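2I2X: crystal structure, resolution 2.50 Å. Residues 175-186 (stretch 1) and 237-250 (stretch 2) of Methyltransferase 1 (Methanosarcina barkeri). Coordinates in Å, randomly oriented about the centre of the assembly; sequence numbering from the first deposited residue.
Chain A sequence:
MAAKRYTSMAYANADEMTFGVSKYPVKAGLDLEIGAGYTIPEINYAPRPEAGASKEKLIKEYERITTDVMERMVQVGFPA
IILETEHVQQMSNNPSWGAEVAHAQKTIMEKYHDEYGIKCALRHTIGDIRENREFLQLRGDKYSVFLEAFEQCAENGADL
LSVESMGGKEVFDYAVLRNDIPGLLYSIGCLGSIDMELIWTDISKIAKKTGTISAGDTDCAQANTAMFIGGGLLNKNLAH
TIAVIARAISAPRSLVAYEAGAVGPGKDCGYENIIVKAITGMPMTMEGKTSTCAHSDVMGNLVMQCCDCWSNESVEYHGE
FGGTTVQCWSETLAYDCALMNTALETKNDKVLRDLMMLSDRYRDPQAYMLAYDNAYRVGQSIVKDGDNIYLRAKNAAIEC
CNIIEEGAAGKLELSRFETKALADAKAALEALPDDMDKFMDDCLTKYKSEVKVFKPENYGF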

ATOM      1  N   ALA A 175      15.690  23.018  19.668  1.00 13.16           N
ATOM      2  CA  ALA A 175      16.910  23.089  18.844  1.00 12.26           C
ATOM      3  C   ALA A 175      16.696  22.890  17.331  1.00 12.37           C
ATOM      4  O   ALA A 175      17.305  23.607  16.523  1.00 12.08           O
ATOM      5  CB  ALA A 175      17.940  22.104  19.351  1.00 12.37           C
ATOM      6  N   VAL A 176      15.852  21.919  16.949  1.00 11.58           N
ATOM      7  CA  VAL A 176      15.689  21.596  15.531  1.00 11.04           C
ATOM      8  C   VAL A 176      15.041  22.713  14.702  1.00 12.29           C
ATOM      9  O   VAL A 176      15.251  22.796  13.505  1.00 12.05           O
ATOM     10  CB  VAL A 176      14.987  20.220  15.300  1.00 10.47           C
ATOM     11  CG1 VAL A 176      13.475  20.310  15.427  1.00  6.09           C
ATOM     12  CG2 VAL A 176      15.407  19.662  13.971  1.00  7.49           C
ATOM     13  N   LEU A 177      14.255  23.566  15.342  1.00 13.67           N
ATOM     14  CA  LEU A 177      13.662  24.704  14.639  1.00 14.79           C
ATOM     15  C   LEU A 177      14.655  25.862  14.468  1.00 14.81           C
ATOM     16  O   LEU A 177      14.321  26.857  13.841  1.00 14.77           O
ATOM     17  CB  LEU A 177      12.405  25.187  15.370  1.00 14.86           C
ATOM     18  CG  LEU A 177      11.014  24.608  15.050  1.00 16.93           C
ATOM     19  CD1 LEU A 177      11.001  23.451  14.058  1.00 18.15           C
ATOM     20  CD2 LEU A 177      10.262  24.228  16.308  1.00 19.07           C
ATOM     21  N   ARG A 178      15.874  25.722  15.001  1.00 15.01           N
ATOM     22  CA  ARG A 178      16.792  26.858  15.106  1.00 15.16           C
ATOM     23  C   ARG A 178      18.195  26.622  14.614  1.00 15.52           C
ATOM     24  O   ARG A 178      19.065  27.463  14.834  1.00 16.68           O
ATOM     25  CB  ARG A 178      16.832  27.386  16.556  1.00 15.32           C
ATOM     26  CG  ARG A 178      15.445  27.792  17.045  1.00 16.09           C
ATOM     27  CD  ARG A 178      15.313  28.212  18.507  1.00 19.09           C
ATOM     28  NE  ARG A 178      13.997  28.862  18.642  1.00 20.44           N
ATOM     29  CZ  ARG A 178      12.830  28.220  18.731  1.00 20.20           C
ATOM     30  NH1 ARG A 178      12.770  26.886  18.770  1.00 20.25           N
ATOM     31  NH2 ARG A 178      11.712  28.917  18.801  1.00 20.32           N
ATOM     32  N   ASN A 179      18.440  25.512  13.924  1.00 15.47           N
ATOM     33  CA  ASN A 179      19.807  25.175  13.496  1.00 15.00           C
ATOM     34  C   ASN A 179      20.784  25.212  14.674  1.00 15.21           C
ATOM     35  O   ASN A 179      21.959  25.558  14.527  1.00 15.13           O
ATOM     36  CB  ASN A 179      20.266  26.078  12.352  1.00 14.48           C
ATOM     37  CG  ASN A 179      19.467  25.836  11.050  1.00 15.23           C
ATOM     38  OD1 ASN A 179      18.818  24.796  10.878  1.00 15.92           O
ATOM     39  ND2 ASN A 179      19.515  26.800  10.141  1.00 10.64           N
ATOM     40  N   ASP A 180      20.272  24.857  15.849  1.00 15.05           N
ATOM     41  CA  ASP A 180      21.087  24.801  17.041  1.00 15.30           C
ATOM     42  C   ASP A 180      21.731  23.410  17.097  1.00 15.23           C
ATOM     43  O   ASP A 180      21.215  22.464  17.727  1.00 15.08           O
ATOM     44  CB  ASP A 180      20.254  25.134  18.289  1.00 15.47           C
ATOM     45  CG  ASP A 180      21.095  25.184  19.556  1.00 18.25           C
ATOM     46  OD1 ASP A 180      22.314  24.863  19.499  1.00 18.82           O
ATOM     47  OD2 ASP A 180      20.535  25.553  20.619  1.00 22.44           O
ATOM     48  N   ILE A 181      22.857  23.288  16.401  1.00 15.02           N
ATOM     49  CA  ILE A 181      23.574  22.028  16.325  1.00 14.93           C
ATOM     50  C   ILE A 181      24.049  21.482  17.695  1.00 14.93           C
ATOM     51  O   ILE A 181      23.791  20.306  18.018  1.00 15.09           O
ATOM     52  CB  ILE A 181      24.736  22.128  15.368  1.00 14.82           C
ATOM     53  CG1 ILE A 181      24.261  22.643  14.006  1.00 15.24           C
ATOM     54  CG2 ILE A 181      25.416  20.796  15.273  1.00 16.51           C
ATOM     55  CD1 ILE A 181      22.987  21.985  13.433  1.00 15.07           C
ATOM     56  N   PRO A 182      24.712  22.334  18.518  1.00 14.55           N
ATOM     57  CA  PRO A 182      25.026  21.927  19.889  1.00 13.62           C
ATOM     58  C   PRO A 182      23.795  21.434  20.669  1.00 13.25           C
ATOM     59  O   PRO A 182      23.896  20.470  21.433  1.00 13.27           O
ATOM     60  CB  PRO A 182      25.574  23.225  20.508  1.00 13.70           C
ATOM     61  CG  PRO A 182      26.189  23.943  19.356  1.00 13.34           C
ATOM     62  CD  PRO A 182      25.214  23.700  18.237  1.00 14.28           C
ATOM     63  N   GLY A 183      22.647  22.089  20.492  1.00 12.71           N
ATOM     64  CA  GLY A 183      21.416  21.641  21.135  1.00 12.41           C
ATOM     65  C   GLY A 183      21.041  20.238  20.668  1.00 12.41           C
ATOM     66  O   GLY A 183      20.660  19.376  21.475  1.00 12.80           O
ATOM     67  N   LEU A 184      21.180  19.996  19.367  1.00 11.46           N
ATOM     68  CA  LEU A 184      21.030  18.647  18.839  1.00 10.77           C
ATOM     69  C   LEU A 184      21.934  17.650  19.561  1.00  9.65           C
ATOM     70  O   LEU A 184      21.446  16.615  20.028  1.00  8.58           O
ATOM     71  CB  LEU A 184      21.284  18.625  17.326  1.00 11.09           C
ATOM     72  CG  LEU A 184      20.170  18.794  16.274  1.00 11.87           C
ATOM     73  CD1 LEU A 184      18.831  19.333  16.776  1.00  9.65           C
ATOM     74  CD2 LEU A 184      20.702  19.639  15.107  1.00 11.76           C
ATOM     75  N   LEU A 185      23.235  17.967  19.646  1.00  9.19           N
ATOM     76  CA  LEU A 185      24.220  17.143  20.385  1.00  8.52           C
ATOM     77  C   LEU A 185      23.820  16.869  21.833  1.00  8.66           C
ATOM     78  O   LEU A 185      23.950  15.741  22.341  1.00  8.39           O
ATOM     79  CB  LEU A 185      25.587  17.803  20.376  1.00  8.61           C
ATOM     80  CG  LEU A 185      26.859  16.937  20.258  1.00  9.60           C
ATOM     81  CD1 LEU A 185      28.067  17.691  20.696  1.00  7.86           C
ATOM     82  CD2 LEU A 185      26.780  15.616  21.012  1.00  9.54           C
ATOM     83  N   TYR A 186      23.290  17.893  22.491  1.00  8.34           N
ATOM     84  CA  TYR A 186      22.962  17.764  23.883  1.00  9.03           C
ATOM     85  C   TYR A 186      21.695  16.939  24.064  1.00  8.80           C
ATOM     86  O   TYR A 186      21.694  15.963  24.832  1.00  9.51           O
ATOM     87  CB  TYR A 186      22.850  19.157  24.522  1.00  9.11           C
ATOM     88  CG  TYR A 186      22.478  19.186  25.976  1.00 10.23           C
ATOM     89  CD1 TYR A 186      23.325  18.654  26.955  1.00 12.76           C
ATOM     90  CD2 TYR A 186      21.297  19.818  26.401  1.00 13.66           C
ATOM     91  CE1 TYR A 186      22.996  18.741  28.337  1.00 11.67           C
ATOM     92  CE2 TYR A 186      20.953  19.897  27.776  1.00 12.13           C
ATOM     93  CZ  TYR A 186      21.811  19.361  28.717  1.00 11.99           C
ATOM     94  OH  TYR A 186      21.460  19.424  30.032  1.00 12.64           O
ATOM     95  N   ASN A 237      12.094  23.305   4.861  1.00 13.51           N
ATOM     96  CA  ASN A 237      11.905  23.393   6.300  1.00 12.89           C
ATOM     97  C   ASN A 237      13.101  23.016   7.185  1.00 12.24           C
ATOM     98  O   ASN A 237      13.165  23.419   8.346  1.00 11.86           O
ATOM     99  CB  ASN A 237      10.621  22.687   6.722  1.00 12.86           C
ATOM    100  CG  ASN A 237       9.362  23.428   6.240  1.00 14.84           C
ATOM    101  OD1 ASN A 237       9.358  24.664   6.076  1.00 17.32           O
ATOM    102  ND2 ASN A 237       8.295  22.673   5.998  1.00 13.90           N
ATOM    103  N   LEU A 238      14.048  22.257   6.632  1.00 11.04           N
ATOM    104  CA  LEU A 238      15.249  21.848   7.362  1.00 10.26           C
ATOM    105  C   LEU A 238      16.237  21.285   6.346  1.00 10.77           C
ATOM    106  O   LEU A 238      15.904  20.350   5.594  1.00 10.96           O
ATOM    107  CB  LEU A 238      14.940  20.781   8.425  1.00  8.86           C
ATOM    108  CG  LEU A 238      16.174  20.362   9.235  1.00  8.51           C
ATOM    109  CD1 LEU A 238      16.661  21.487  10.218  1.00  3.90           C
ATOM    110  CD2 LEU A 238      15.923  19.069  10.001  1.00  6.94           C
ATOM    111  N   ALA A 239      17.444  21.841   6.325  1.00 10.30           N
ATOM    112  CA  ALA A 239      18.443  21.418   5.362  1.00 10.03           C
ATOM    113  C   ALA A 239      18.730  19.955   5.618  1.00  9.96           C
ATOM    114  O   ALA A 239      18.869  19.525   6.776  1.00 10.07           O
ATOM    115  CB  ALA A 239      19.740  22.235   5.518  1.00 10.06           C
ATOM    116  N   HIS A 240      18.854  19.204   4.535  1.00  8.92           N
ATOM    117  CA  HIS A 240      19.072  17.795   4.645  1.00  8.15           C
ATOM    118  C   HIS A 240      20.419  17.494   5.268  1.00  7.80           C
ATOM    119  O   HIS A 240      20.574  16.479   5.981  1.00  8.12           O
ATOM    120  CB  HIS A 240      18.831  17.136   3.292  1.00  8.41           C
ATOM    121  CG  HIS A 240      17.375  17.093   2.910  1.00  8.91           C
ATOM    122  ND1 HIS A 240      16.877  16.245   1.938  1.00 10.49           N
ATOM    123  CD2 HIS A 240      16.310  17.784   3.384  1.00  7.93           C
ATOM    124  CE1 HIS A 240      15.569  16.424   1.828  1.00  8.97           C
ATOM    125  NE2 HIS A 240      15.203  17.358   2.686  1.00  9.60           N
ATOM    126  N   THR A 241      21.371  18.403   5.074  1.00  6.99           N
ATOM    127  CA  THR A 241      22.674  18.271   5.695  1.00  6.62           C
ATOM    128  C   THR A 241      22.619  18.429   7.220  1.00  7.24           C
ATOM    129  O   THR A 241      23.562  18.037   7.880  1.00  7.96           O
ATOM    130  CB  THR A 241      23.708  19.229   5.113  1.00  6.55           C
ATOM    131  OG1 THR A 241      23.131  20.527   4.961  1.00  6.00           O
ATOM    132  CG2 THR A 241      24.203  18.742   3.754  1.00  5.84           C
ATOM    133  N   ILE A 242      21.525  18.967   7.780  1.00  6.84           N
ATOM    134  CA  ILE A 242      21.357  19.007   9.239  1.00  6.49           C
ATOM    135  C   ILE A 242      20.577  17.776   9.752  1.00  6.47           C
ATOM    136  O   ILE A 242      20.810  17.274  10.875  1.00  5.68           O
ATOM    137  CB  ILE A 242      20.715  20.360   9.733  1.00  6.89           C
ATOM    138  CG1 ILE A 242      21.682  21.538   9.508  1.00  7.21           C
ATOM    139  CG2 ILE A 242      20.371  20.294  11.212  1.00  6.45           C
ATOM    140  CD1 ILE A 242      20.995  22.903   9.515  1.00  7.11           C
ATOM    141  N   ALA A 243      19.662  17.281   8.924  1.00  5.89           N
ATOM    142  CA  ALA A 243      18.955  16.049   9.230  1.00  6.36           C
ATOM    143  C   ALA A 243      19.925  14.854   9.395  1.00  6.50           C
ATOM    144  O   ALA A 243      19.803  14.055  10.324  1.00  6.18           O
ATOM    145  CB  ALA A 243      17.916  15.762   8.132  1.00  7.18           C
ATOM    146  N   VAL A 244      20.880  14.734   8.488  1.00  6.39           N
ATOM    147  CA  VAL A 244      21.821  13.636   8.564  1.00  7.31           C
ATOM    148  C   VAL A 244      22.712  13.744   9.819  1.00  8.29           C
ATOM    149  O   VAL A 244      23.026  12.723  10.445  1.00  7.97           O
ATOM    150  CB  VAL A 244      22.648  13.464   7.244  1.00  7.16           C
ATOM    151  CG1 VAL A 244      23.567  14.656   6.971  1.00  7.67           C
ATOM    152  CG2 VAL A 244      23.430  12.198   7.280  1.00  6.50           C
ATOM    153  N   ILE A 245      23.091  14.975  10.204  1.00  8.94           N
ATOM    154  CA  ILE A 245      23.847  15.160  11.438  1.00  8.66           C
ATOM    155  C   ILE A 245      23.031  14.634  12.615  1.00  8.81           C
ATOM    156  O   ILE A 245      23.528  13.809  13.402  1.00  9.64           O
ATOM    157  CB  ILE A 245      24.266  16.607  11.643  1.00  9.15           C
ATOM    158  CG1 ILE A 245      25.272  17.021  10.564  1.00  9.31           C
ATOM    159  CG2 ILE A 245      24.919  16.793  13.021  1.00  9.27           C
ATOM    160  CD1 ILE A 245      25.517  18.498  10.526  1.00  9.43           C
ATOM    161  N   ALA A 246      21.777  15.075  12.726  1.00  8.33           N
ATOM    162  CA  ALA A 246      20.881  14.545  13.766  1.00  7.89           C
ATOM    163  C   ALA A 246      20.887  13.018  13.747  1.00  7.60           C
ATOM    164  O   ALA A 246      20.946  12.404  14.805  1.00  8.10           O
ATOM    165  CB  ALA A 246      19.455  15.097  13.642  1.00  7.32           C
ATOM    166  N   ARG A 247      20.895  12.417  12.556  1.00  6.78           N
ATOM    167  CA  ARG A 247      20.949  10.958  12.443  1.00  6.88           C
ATOM    168  C   ARG A 247      22.218  10.332  12.994  1.00  7.20           C
ATOM    169  O   ARG A 247      22.167   9.303  13.683  1.00  8.11           O
ATOM    170  CB  ARG A 247      20.770  10.497  11.000  1.00  6.28           C
ATOM    171  CG  ARG A 247      20.710   8.988  10.872  1.00  6.27           C
ATOM    172  CD  ARG A 247      19.403   8.423  11.400  1.00  7.13           C
ATOM    173  NE  ARG A 247      18.257   8.892  10.607  1.00 11.00           N
ATOM    174  CZ  ARG A 247      16.980   8.746  10.959  1.00  9.75           C
ATOM    175  NH1 ARG A 247      16.671   8.112  12.091  1.00  8.17           N
ATOM    176  NH2 ARG A 247      16.016   9.237  10.174  1.00  7.37           N
ATOM    177  N   ALA A 248      23.348  10.932  12.666  1.00  7.19           N
ATOM    178  CA  ALA A 248      24.627  10.453  13.135  1.00  8.41           C
ATOM    179  C   ALA A 248      24.701  10.428  14.669  1.00  9.08           C
ATOM    180  O   ALA A 248      25.144   9.451  15.252  1.00  9.96           O
ATOM    181  CB  ALA A 248      25.743  11.303  12.540  1.00  8.37           C
ATOM    182  N   ILE A 249      24.229  11.492  15.313  1.00  9.57           N
ATOM    183  CA  ILE A 249      24.195  11.599  16.792  1.00  9.01           C
ATOM    184  C   ILE A 249      23.248  10.580  17.435  1.00  8.73           C
ATOM    185  O   ILE A 249      23.449  10.181  18.608  1.00  7.88           O
ATOM    186  CB  ILE A 249      23.788  13.056  17.219  1.00  9.11           C
ATOM    187  CG1 ILE A 249      24.670  14.067  16.456  1.00 11.07           C
ATOM    188  CG2 ILE A 249      23.827  13.232  18.737  1.00  6.78           C
ATOM    189  CD1 ILE A 249      24.598  15.553  16.912  1.00 12.29           C
ATOM    190  N   SER A 250      22.221  10.155  16.678  1.00  7.72           N
ATOM    191  CA  SER A 250      21.195   9.264  17.237  1.00  6.94           C
ATOM    192  C   SER A 250      21.794   7.900  17.408  1.00  6.90           C
ATOM    193  O   SER A 250      21.385   7.139  18.289  1.00  7.32           O
ATOM    194  CB  SER A 250      19.960   9.178  16.343  1.00  7.22           C
ATOM    195  OG  SER A 250      20.246   8.482  15.128  1.00  7.25           O
TER
HETATM  196  O   HOH W   1      17.973  24.460   8.274  1.00  8.07           O

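No direct hydrogen bond joins the two stretches; the contact, 453 Å² counted over both sides, is mainly a packing of aliphatic side chains. The axes of helix 181-186 and helix 240-250 run in nearly the same direction, 25° apart, and approach to 9.9 Å, a spacing that leaves room for one layer of interlocking side chains. Three residues cover the most surface: I249 (70 Å²), I242 (69 Å²) and L184 (57 Å²), and the CA-to-CB bond of each points toward the opposing stretch.

I242 is the meeting point for three residues of stretch 1. With chi1 -67° (m) and chi2 161° (t), it puts CG2 nearest I181 and L184 and CD1 nearest N179. I242 CG2 lies 3.8 Å from I181 CD1 and 4.0 Å from L184 CD2, both ordinary van der Waals distances, whereas I242 CD1 comes within 3.2 Å of N179 OD1, a tight contact between a methyl and an oxygen; I181 CD1 is also 4.5 Å from I242 CD1. The beta-branched isoleucine suits this place by filling it with methyls on two arms. L184, buried and with chi1 of -92° between wells, suits its place as an apolar side chain aimed at stretch 2. I181 leaves its backbone sideways, but chi angles of -53° and -46° (both m) bring its end nearer to stretch 2.

Two turns further along, I249 packs differently. Its CD1 is 3.8 Å from L185 CA and 4.3 Å from L184 C, so an extended side chain (chi2 -170°, t) lays its terminal methyl against the backbone of the facing helix; L185 CB follows at 4.2 Å from the same CD1. Here the CA atoms of L185 and I249 are 6.6 Å apart, and those of L184 and A246 are 6.5 Å apart. The small side chain of A246 accompanies this close backbone approach.

At the other end, V176 and L238 extend the apolar surface beyond the paired helices: V176 CG2 is 4.0 Å from L238 CD2, and V176 O is 3.8 Å from L238 CD1.

The polar link is indirect. Water 1 donates to N179 OD1 at 2.8 Å and accepts a weak hydrogen bond from A239 N at 3.3 Å, engaging a backbone amide at the N-cap position of helix 240-250. N179, partly exposed, has phi/psi of 52/33, a left-handed conformation that asparagine tolerates well. Next to it, D180 points away from stretch 2 and caps its own helix: D180 OD1 accepts from G183 N at 3.0 Å with an N-H...acceptor angle of 155°. G183 has no side chain, and an ideal CB there would clash with A175 CB at 2.8 Å.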